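Local atomic coordinates of serine protease inhibitor (Thermoanaerobacter tengcongensis, PDB entry 2PEF), a protein that probably inhibits serine proteases as a member of the serpin family, and is captured here in the inactive latent state. Residues M1-I5 / Y75-K79; S94-K98 / D156-I161; F166-T172 / K215-N220. Residues are numbered along the deposited sequence.

Interaction 1 of 3, residues M1-I5 / Y75-K79; sequences MEKNI and YTYMK
Met-1 to Ile-5 run as an irregular, mostly extended strip over one turn of helix 67-80, with the CA of Glu-2 5.4 Å from that of Thr-76 and the CA of Ile-5 6.8 Å from that of Tyr-77. Tyr-75, chi1 t, lays its ring beneath Met-1: SD sits 4.6 Å from the ring centroid and 16° off the normal, a Met-aromatic contact, while CG of Glu-2 meets the ring edge, 3.6 Å from CE2 of Tyr-75. Thr-76, chi1 m, turns its hydroxyl to the strip, where Lys-3 N donates to OG1 at 2.9 Å; the same hydroxyl also bonds to the carbonyl of Lys-72. Tyr-77 receives Ile-5 (m, m), whose CD1 lies 3.8 Å from CB of Tyr-77. Lys-79 stretches out all-t, so that NZ forms a salt bridge with OE2 of Glu-2 at 2.8 Å and a hydrogen bond to OH of Tyr-75 at 3.3 Å. The N terminus of this serpin serves to trap the metastable native state; here, in the latent form, its first residues lie on helix D. Met-1 touches Tyr-115 of helix 106-116, the Tyr-77 ring meeting Phe-9 of helix 7-22 and touching Leu-36 of helix 35-46.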
loop_
_atom_site.group_PDB
_atom_site.type_symbol
_atom_site.label_atom_id
_atom_site.label_comp_id
_atom_site.label_asym_id
_atom_site.label_seq_id
_atom_site.Cartn_x
_atom_site.Cartn_y
_atom_site.Cartn_z
ATOM N N MET A 1 -16.665 -9.416 -17.116
ATOM C CA MET A 1 -16.075 -9.001 -15.809
ATOM C C MET A 1 -14.756 -8.261 -15.995
ATOM O O MET A 1 -14.371 -7.441 -15.159
ATOM C CB MET A 1 -15.846 -10.213 -14.903
ATOM C CG MET A 1 -17.063 -10.650 -14.103
ATOM S SD MET A 1 -16.611 -11.615 -12.645
ATOM C CE MET A 1 -16.152 -13.186 -13.379
ATOM N N GLU A 2 -14.065 -8.557 -17.092
ATOM C CA GLU A 2 -12.753 -7.965 -17.346
ATOM C C GLU A 2 -12.839 -6.606 -18.029
ATOM O O GLU A 2 -13.825 -6.292 -18.695
ATOM C CB GLU A 2 -11.883 -8.917 -18.171
ATOM C CG GLU A 2 -11.514 -10.207 -17.435
ATOM C CD GLU A 2 -10.758 -11.187 -18.306
ATOM O OE1 GLU A 2 -10.540 -10.881 -19.495
ATOM O OE2 GLU A 2 -10.389 -12.272 -17.805
ATOM N N LYS A 3 -11.802 -5.798 -17.824
ATOM C CA LYS A 3 -11.608 -4.552 -18.555
ATOM C C LYS A 3 -10.113 -4.330 -18.666
ATOM O O LYS A 3 -9.410 -4.217 -17.653
ATOM C CB LYS A 3 -12.287 -3.373 -17.852
ATOM C CG LYS A 3 -12.289 -2.079 -18.657
ATOM C CD LYS A 3 -13.124 -1.004 -17.974
ATOM C CE LYS A 3 -13.182 0.272 -18.802
ATOM N NZ LYS A 3 -14.060 0.146 -19.998
ATOM N N ASN A 4 -9.632 -4.286 -19.903
ATOM C CA ASN A 4 -8.206 -4.233 -20.173
ATOM C C ASN A 4 -7.558 -3.025 -19.520
ATOM O O ASN A 4 -8.072 -1.906 -19.612
ATOM C CB ASN A 4 -7.948 -4.248 -21.684
ATOM C CG ASN A 4 -8.460 -5.519 -22.354
ATOM O OD1 ASN A 4 -8.806 -5.513 -23.533
ATOM N ND2 ASN A 4 -8.512 -6.614 -21.598
ATOM N N ILE A 5 -6.445 -3.265 -18.832
ATOM C CA ILE A 5 -5.686 -2.183 -18.223
ATOM C C ILE A 5 -5.241 -1.246 -19.339
ATOM O O ILE A 5 -4.601 -1.672 -20.304
ATOM C CB ILE A 5 -4.473 -2.697 -17.401
ATOM C CG1 ILE A 5 -4.903 -3.769 -16.380
ATOM C CG2 ILE A 5 -3.737 -1.536 -16.729
ATOM C CD1 ILE A 5 -5.978 -3.337 -15.374
ATOM N N TYR A 75 -10.374 -6.127 -10.769
ATOM C CA TYR A 75 -10.457 -7.560 -11.005
ATOM C C TYR A 75 -9.424 -7.992 -12.046
ATOM O O TYR A 75 -8.714 -8.970 -11.850
ATOM C CB TYR A 75 -11.874 -7.956 -11.443
ATOM C CG TYR A 75 -11.974 -9.343 -12.026
ATOM C CD1 TYR A 75 -11.985 -10.467 -11.201
ATOM C CD2 TYR A 75 -12.068 -9.534 -13.405
ATOM C CE1 TYR A 75 -12.079 -11.745 -11.732
ATOM C CE2 TYR A 75 -12.158 -10.811 -13.948
ATOM C CZ TYR A 75 -12.165 -11.908 -13.107
ATOM O OH TYR A 75 -12.254 -13.166 -13.651
ATOM N N THR A 76 -9.328 -7.241 -13.139
ATOM C CA THR A 76 -8.406 -7.573 -14.220
ATOM C C THR A 76 -6.956 -7.351 -13.786
ATOM O O THR A 76 -6.076 -8.172 -14.079
ATOM C CB THR A 76 -8.717 -6.750 -15.480
ATOM O OG1 THR A 76 -10.118 -6.852 -15.775
ATOM C CG2 THR A 76 -7.907 -7.253 -16.667
ATOM N N TYR A 77 -6.725 -6.250 -13.076
ATOM C CA TYR A 77 -5.397 -5.927 -12.562
ATOM C C TYR A 77 -4.879 -7.029 -11.643
ATOM O O TYR A 77 -3.756 -7.509 -11.815
ATOM C CB TYR A 77 -5.404 -4.583 -11.832
ATOM C CG TYR A 77 -4.021 -4.054 -11.528
ATOM C CD1 TYR A 77 -3.117 -3.785 -12.557
ATOM C CD2 TYR A 77 -3.620 -3.813 -10.215
ATOM C CE1 TYR A 77 -1.845 -3.292 -12.287
ATOM C CE2 TYR A 77 -2.344 -3.318 -9.931
ATOM C CZ TYR A 77 -1.464 -3.064 -10.972
ATOM O OH TYR A 77 -0.203 -2.582 -10.696
ATOM N N MET A 78 -5.704 -7.429 -10.675
ATOM C CA MET A 78 -5.357 -8.510 -9.750
ATOM C C MET A 78 -5.128 -9.835 -10.477
ATOM O O MET A 78 -4.210 -10.590 -10.136
ATOM C CB MET A 78 -6.441 -8.682 -8.686
ATOM C CG MET A 78 -6.502 -7.556 -7.667
ATOM S SD MET A 78 -7.615 -7.963 -6.313
ATOM C CE MET A 78 -9.202 -7.627 -7.073
ATOM N N LYS A 79 -5.957 -10.101 -11.483
ATOM C CA LYS A 79 -5.854 -11.312 -12.287
ATOM C C LYS A 79 -4.518 -11.385 -13.018
ATOM O O LYS A 79 -3.971 -12.475 -13.201
ATOM C CB LYS A 79 -7.007 -11.372 -13.295
ATOM C CG LYS A 79 -7.145 -12.690 -14.038
ATOM C CD LYS A 79 -8.491 -12.761 -14.735
ATOM C CE LYS A 79 -8.687 -14.088 -15.436
ATOM N NZ LYS A 79 -10.102 -14.250 -15.892
#

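Interaction 2 of 3, residues S94-K98 / D156-I161; sequences SIWFK and DVMYLI
Ile-95, Phe-97, Met-158 and Leu-160 share one face of an antiparallel strand pair and make its apolar patch. CD1 of Ile-95 (m, m) lies 3.7 Å from CD2 of Leu-160, and its CG2 is 3.8 Å from CG of Met-158; Phe-97, chi1 p, swings its ring toward Phe-102. Trp-96, Tyr-159 and Ile-161 occupy the other face with Ser-94, CD1 of Trp-96 3.8 Å from CD1 of Ile-161; buried on that face, NE1 of Trp-96 donates to OG of Ser-94 at 2.9 Å, and helix 127-140 packs on Ser-94, Trp-96 and Tyr-159. The axes of segments 94-98 and 158-161 come within 4.6 Å, their directions 172° apart. Ser-94 with Ile-161 and Trp-96 with Tyr-159 are hydrogen-bonded pairs: Ser-94 N to Ile-161 O and Ile-161 N to Ser-94 O are 2.9 Å, Trp-96 N to Tyr-159 O 2.8 Å, and Tyr-159 N to Trp-96 O 2.7 Å. Ile-95 with Leu-160 (CA to CA 4.6 Å) and Phe-97 with Met-158 (CA to CA 4.2 Å) are non-hydrogen-bonded pairs. Lys-98 N to Val-157 O, 2.7 Å, extends the ladder past the start of strand 158-169. At the polar edge, Tyr-159 OH donates to Asp-156 OD2 at 2.6 Å and Lys-98 reaches Asp-101 in a salt bridge. This is the s2A-s3A pairing of serpin sheet A, under helix F, with strand 119-123 next to 87-98.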
loop_
_atom_site.group_PDB
_atom_site.type_symbol
_atom_site.label_atom_id
_atom_site.label_comp_id
_atom_site.label_asym_id
_atom_site.label_seq_id
_atom_site.Cartn_x
_atom_site.Cartn_y
_atom_site.Cartn_z
ATOM N N SER A 94 -11.231 -9.768 2.539
ATOM C CA SER A 94 -12.257 -10.360 3.384
ATOM C C SER A 94 -13.251 -9.339 3.913
ATOM O O SER A 94 -12.946 -8.150 4.025
ATOM C CB SER A 94 -11.634 -11.156 4.541
ATOM O OG SER A 94 -10.845 -10.330 5.369
ATOM N N ILE A 95 -14.452 -9.828 4.208
ATOM C CA ILE A 95 -15.481 -9.064 4.896
ATOM C C ILE A 95 -15.828 -9.872 6.136
ATOM O O ILE A 95 -15.897 -11.106 6.086
ATOM C CB ILE A 95 -16.771 -8.895 4.031
ATOM C CG1 ILE A 95 -16.437 -8.569 2.565
ATOM C CG2 ILE A 95 -17.734 -7.872 4.663
ATOM C CD1 ILE A 95 -15.770 -7.223 2.316
ATOM N N TRP A 96 -16.008 -9.168 7.248
ATOM C CA TRP A 96 -16.415 -9.771 8.509
ATOM C C TRP A 96 -17.634 -8.999 8.985
ATOM O O TRP A 96 -17.578 -7.778 9.124
ATOM C CB TRP A 96 -15.291 -9.653 9.549
ATOM C CG TRP A 96 -13.976 -10.242 9.112
ATOM C CD1 TRP A 96 -13.103 -9.720 8.200
ATOM C CD2 TRP A 96 -13.381 -11.452 9.589
ATOM N NE1 TRP A 96 -12.006 -10.539 8.065
ATOM C CE2 TRP A 96 -12.148 -11.609 8.912
ATOM C CE3 TRP A 96 -13.766 -12.419 10.528
ATOM C CZ2 TRP A 96 -11.302 -12.696 9.138
ATOM C CZ3 TRP A 96 -12.924 -13.504 10.752
ATOM C CH2 TRP A 96 -11.705 -13.630 10.060
ATOM N N PHE A 97 -18.743 -9.702 9.203
ATOM C CA PHE A 97 -19.964 -9.048 9.671
ATOM C C PHE A 97 -20.602 -9.756 10.866
ATOM O O PHE A 97 -20.532 -10.982 10.985
ATOM C CB PHE A 97 -20.976 -8.838 8.530
ATOM C CG PHE A 97 -21.564 -10.111 7.980
ATOM C CD1 PHE A 97 -22.713 -10.662 8.539
ATOM C CD2 PHE A 97 -20.977 -10.751 6.893
ATOM C CE1 PHE A 97 -23.264 -11.837 8.031
ATOM C CE2 PHE A 97 -21.524 -11.928 6.377
ATOM C CZ PHE A 97 -22.669 -12.469 6.947
ATOM N N LYS A 98 -21.216 -8.964 11.742
ATOM C CA LYS A 98 -21.867 -9.469 12.945
ATOM C C LYS A 98 -23.247 -10.028 12.609
ATOM O O LYS A 98 -24.208 -9.276 12.436
ATOM C CB LYS A 98 -21.971 -8.365 14.000
ATOM C CG LYS A 98 -22.449 -8.848 15.355
ATOM C CD LYS A 98 -22.443 -7.720 16.371
ATOM C CE LYS A 98 -22.891 -8.209 17.731
ATOM N NZ LYS A 98 -23.053 -7.079 18.683
ATOM N N ASP A 156 -19.506 -1.954 16.468
ATOM C CA ASP A 156 -19.003 -2.607 15.251
ATOM C C ASP A 156 -19.901 -3.725 14.735
ATOM O O ASP A 156 -20.316 -4.603 15.496
ATOM C CB ASP A 156 -17.594 -3.162 15.485
ATOM C CG ASP A 156 -16.569 -2.074 15.761
ATOM O OD1 ASP A 156 -16.866 -0.887 15.516
ATOM O OD2 ASP A 156 -15.455 -2.415 16.213
ATOM N N VAL A 157 -20.193 -3.691 13.436
ATOM C CA VAL A 157 -21.005 -4.733 12.800
ATOM C C VAL A 157 -20.384 -5.293 11.518
ATOM O O VAL A 157 -20.722 -6.399 11.102
ATOM C CB VAL A 157 -22.457 -4.271 12.497
ATOM C CG1 VAL A 157 -23.263 -4.097 13.788
ATOM C CG2 VAL A 157 -22.464 -3.002 11.664
ATOM N N MET A 158 -19.494 -4.526 10.891
ATOM C CA MET A 158 -18.811 -4.985 9.682
ATOM C C MET A 158 -17.396 -4.432 9.537
ATOM O O MET A 158 -17.159 -3.245 9.749
ATOM C CB MET A 158 -19.624 -4.676 8.416
ATOM C CG MET A 158 -19.001 -5.276 7.149
ATOM S SD MET A 158 -19.514 -4.538 5.590
ATOM C CE MET A 158 -20.846 -5.641 5.140
ATOM N N TYR A 159 -16.465 -5.313 9.178
ATOM C CA TYR A 159 -15.121 -4.907 8.800
ATOM C C TYR A 159 -14.846 -5.362 7.370
ATOM O O TYR A 159 -15.291 -6.434 6.951
ATOM C CB TYR A 159 -14.070 -5.540 9.711
ATOM C CG TYR A 159 -14.189 -5.275 11.196
ATOM C CD1 TYR A 159 -13.876 -6.274 12.114
ATOM C CD2 TYR A 159 -14.592 -4.031 11.688
ATOM C CE1 TYR A 159 -13.962 -6.051 13.480
ATOM C CE2 TYR A 159 -14.682 -3.798 13.056
ATOM C CZ TYR A 159 -14.363 -4.814 13.943
ATOM O OH TYR A 159 -14.450 -4.600 15.294
ATOM N N LEU A 160 -14.097 -4.544 6.637
ATOM C CA LEU A 160 -13.583 -4.918 5.327
ATOM C C LEU A 160 -12.066 -4.833 5.413
ATOM O O LEU A 160 -11.522 -3.852 5.917
ATOM C CB LEU A 160 -14.122 -3.990 4.232
ATOM C CG LEU A 160 -15.648 -3.870 4.108
ATOM C CD1 LEU A 160 -16.206 -2.773 5.027
ATOM C CD2 LEU A 160 -16.052 -3.596 2.671
ATOM N N ILE A 161 -11.389 -5.872 4.940
ATOM C CA ILE A 161 -9.939 -5.964 5.087
ATOM C C ILE A 161 -9.295 -6.444 3.798
ATOM O O ILE A 161 -9.751 -7.413 3.189
ATOM C CB ILE A 161 -9.521 -6.916 6.251
ATOM C CG1 ILE A 161 -10.195 -6.504 7.566
ATOM C CG2 ILE A 161 -7.995 -6.925 6.415
ATOM C CD1 ILE A 161 -10.085 -7.524 8.681
#

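Interaction 3 of 3, residues F166-T172 / K215-N220; sequences FDAEWET and KPYAKN
Backbone hydrogen bonds make a single bridge, Trp-170 with Tyr-217 (CA to CA 4.2 Å), as strand 158-169 runs out and strand 210-216 enters its turn: Ala-218 N donates to Glu-169 O at 2.8 Å and Glu-171 N to Pro-216 O at 3.1 Å. Aromatic and CH-pi contacts form a layered cluster. Phe-166, chi1 t, points its edge at one face of Tyr-217, centroids 5.3 Å apart and planes at 75°. Over the opposite face lies the six-membered ring of Trp-170, centroids 4.5 Å apart and planes at 8° but slid so that overlap is slight; both residues have chi1 m. CD of Lys-215 then covers the far face of Trp-170, 3.9 Å from the six-membered ring centroid. Apolar contact adds CB of Ala-168, 3.6 Å from CD2 of Tyr-217. Water completes the polar side: one molecule joins Thr-172 N, Lys-215 NZ and Pro-216 O, at 3.0, 2.8 and 2.9 Å, and a second joins Thr-172 O (2.6 Å) to Lys-215 NZ (2.9 Å). Lys-215 also pairs with Glu-201. Trp-170 corresponds to the family's breach tryptophan of sheet A, and Tyr-217 OH bonds to Thr-323 of strand 322-331, consistent with the inserted reactive-centre loop of a latent serpin.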
loop_
_atom_site.group_PDB
_atom_site.type_symbol
_atom_site.label_atom_id
_atom_site.label_comp_id
_atom_site.label_asym_id
_atom_site.label_seq_id
_atom_site.Cartn_x
_atom_site.Cartn_y
_atom_site.Cartn_z
ATOM N N PHE A 166 4.201 -9.408 -0.644
ATOM C CA PHE A 166 5.212 -9.376 -1.710
ATOM C C PHE A 166 6.488 -10.056 -1.220
ATOM O O PHE A 166 6.958 -9.780 -0.117
ATOM C CB PHE A 166 5.493 -7.921 -2.110
ATOM C CG PHE A 166 6.544 -7.759 -3.180
ATOM C CD1 PHE A 166 6.210 -7.868 -4.529
ATOM C CD2 PHE A 166 7.858 -7.458 -2.837
ATOM C CE1 PHE A 166 7.172 -7.705 -5.518
ATOM C CE2 PHE A 166 8.829 -7.288 -3.819
ATOM C CZ PHE A 166 8.487 -7.416 -5.159
ATOM N N ASP A 167 7.038 -10.950 -2.036
ATOM C CA ASP A 167 8.237 -11.699 -1.670
ATOM C C ASP A 167 8.988 -12.048 -2.940
ATOM O O ASP A 167 8.594 -12.946 -3.683
ATOM C CB ASP A 167 7.864 -12.964 -0.886
ATOM C CG ASP A 167 9.078 -13.717 -0.342
ATOM O OD1 ASP A 167 10.225 -13.456 -0.770
ATOM O OD2 ASP A 167 8.876 -14.592 0.527
ATOM N N ALA A 168 10.071 -11.322 -3.184
ATOM C CA ALA A 168 10.809 -11.452 -4.428
ATOM C C ALA A 168 12.310 -11.503 -4.198
ATOM O O ALA A 168 12.825 -10.889 -3.267
ATOM C CB ALA A 168 10.462 -10.310 -5.362
ATOM N N GLU A 169 13.000 -12.254 -5.050
ATOM C CA GLU A 169 14.455 -12.286 -5.065
ATOM C C GLU A 169 14.966 -11.264 -6.078
ATOM O O GLU A 169 14.324 -11.043 -7.104
ATOM C CB GLU A 169 14.928 -13.682 -5.466
ATOM C CG GLU A 169 16.422 -13.931 -5.312
ATOM C CD GLU A 169 16.789 -15.398 -5.420
ATOM O OE1 GLU A 169 16.140 -16.230 -4.753
ATOM O OE2 GLU A 169 17.741 -15.721 -6.164
ATOM N N TRP A 170 16.125 -10.663 -5.811
ATOM C CA TRP A 170 16.778 -9.817 -6.814
ATOM C C TRP A 170 17.100 -10.645 -8.050
ATOM O O TRP A 170 17.372 -11.838 -7.942
ATOM C CB TRP A 170 18.073 -9.207 -6.273
ATOM C CG TRP A 170 17.885 -8.299 -5.105
ATOM C CD1 TRP A 170 18.409 -8.459 -3.847
ATOM C CD2 TRP A 170 17.133 -7.083 -5.076
ATOM N NE1 TRP A 170 18.020 -7.414 -3.036
ATOM C CE2 TRP A 170 17.242 -6.553 -3.768
ATOM C CE3 TRP A 170 16.375 -6.382 -6.033
ATOM C CZ2 TRP A 170 16.626 -5.357 -3.390
ATOM C CZ3 TRP A 170 15.758 -5.194 -5.655
ATOM C CH2 TRP A 170 15.881 -4.698 -4.343
ATOM N N GLU A 171 17.077 -10.014 -9.218
ATOM C CA GLU A 171 17.489 -10.702 -10.443
ATOM C C GLU A 171 18.948 -11.130 -10.308
ATOM O O GLU A 171 19.320 -12.238 -10.704
ATOM C CB GLU A 171 17.280 -9.819 -11.677
ATOM C CG GLU A 171 17.791 -10.456 -12.967
ATOM C CD GLU A 171 17.634 -9.566 -14.176
ATOM O OE1 GLU A 171 18.211 -8.454 -14.184
ATOM O OE2 GLU A 171 16.951 -9.994 -15.132
ATOM N N THR A 172 19.760 -10.244 -9.732
ATOM C CA THR A 172 21.118 -10.562 -9.330
ATOM C C THR A 172 21.222 -10.329 -7.827
ATOM O O THR A 172 21.222 -9.183 -7.374
ATOM C CB THR A 172 22.154 -9.660 -10.047
ATOM O OG1 THR A 172 21.899 -9.633 -11.457
ATOM C CG2 THR A 172 23.571 -10.160 -9.796
ATOM N N LYS A 215 16.233 -1.144 -9.951
ATOM C CA LYS A 215 16.837 -2.472 -9.844
ATOM C C LYS A 215 15.766 -3.545 -9.981
ATOM O O LYS A 215 14.793 -3.544 -9.225
ATOM C CB LYS A 215 17.579 -2.622 -8.513
ATOM C CG LYS A 215 18.146 -4.019 -8.269
ATOM C CD LYS A 215 19.011 -4.080 -7.006
ATOM C CE LYS A 215 19.738 -5.427 -6.893
ATOM N NZ LYS A 215 20.573 -5.751 -8.093
ATOM N N PRO A 216 15.939 -4.471 -10.944
ATOM C CA PRO A 216 14.923 -5.494 -11.203
ATOM C C PRO A 216 14.929 -6.680 -10.232
ATOM O O PRO A 216 15.993 -7.118 -9.776
ATOM C CB PRO A 216 15.290 -5.988 -12.599
ATOM C CG PRO A 216 16.779 -5.824 -12.668
ATOM C CD PRO A 216 17.090 -4.590 -11.864
ATOM N N TYR A 217 13.738 -7.178 -9.911
ATOM C CA TYR A 217 13.601 -8.475 -9.252
ATOM C C TYR A 217 13.606 -9.576 -10.303
ATOM O O TYR A 217 13.365 -9.326 -11.491
ATOM C CB TYR A 217 12.325 -8.539 -8.405
ATOM C CG TYR A 217 12.340 -7.572 -7.246
ATOM C CD1 TYR A 217 11.673 -6.351 -7.333
ATOM C CD2 TYR A 217 13.046 -7.863 -6.071
ATOM C CE1 TYR A 217 11.689 -5.448 -6.275
ATOM C CE2 TYR A 217 13.069 -6.967 -5.004
ATOM C CZ TYR A 217 12.394 -5.755 -5.121
ATOM O OH TYR A 217 12.402 -4.853 -4.089
ATOM N N ALA A 218 13.894 -10.794 -9.852
ATOM C CA ALA A 218 13.940 -11.965 -10.722
ATOM C C ALA A 218 12.702 -12.035 -11.599
ATOM O O ALA A 218 11.585 -11.829 -11.112
ATOM C CB ALA A 218 14.044 -13.226 -9.880
ATOM N N LYS A 219 12.919 -12.330 -12.884
ATOM C CA LYS A 219 11.854 -12.476 -13.899
ATOM C C LYS A 219 11.247 -11.152 -14.388
ATOM O O LYS A 219 10.379 -11.141 -15.277
ATOM C CB LYS A 219 10.782 -13.465 -13.436
ATOM C CG LYS A 219 11.362 -14.839 -13.148
ATOM C CD LYS A 219 10.346 -15.807 -12.589
ATOM C CE LYS A 219 11.060 -17.025 -12.007
ATOM N NZ LYS A 219 10.115 -17.964 -11.349
ATOM N N ASN A 220 11.713 -10.050 -13.805
ATOM C CA ASN A 220 11.439 -8.690 -14.297
ATOM C C ASN A 220 9.990 -8.202 -14.269
ATOM O O ASN A 220 9.659 -7.201 -14.912
ATOM C CB ASN A 220 12.042 -8.487 -15.691
ATOM C CG ASN A 220 13.552 -8.395 -15.650
ATOM O OD1 ASN A 220 14.247 -9.394 -15.815
ATOM N ND2 ASN A 220 14.064 -7.201 -15.397
HETATM O O HOH W 1 18.839 -7.375 -9.571
HETATM O O HOH W 2 22.938 -7.170 -7.248
#

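Interactions 2 and 3 use the same strand, 158-169, at its two ends, on opposite sides of the chain's centre with contact centres about 35 Å apart. Interaction 2 is the buried one, a regular ladder between neighbouring strands of sheet A; interaction 3 is partly exposed, with a single bridge to sheet B, and relies on a cluster of aromatic rings and bridging waters. Interaction 1, its nearest atoms about 10 Å from each, joins an N-terminal loop to a helix through a salt bridge, a backbone-to-hydroxyl hydrogen bond, a Met-aromatic contact and a little apolar packing. The chain goes from the helix of interaction 1 to the first strand of interaction 2 without another helix or strand between.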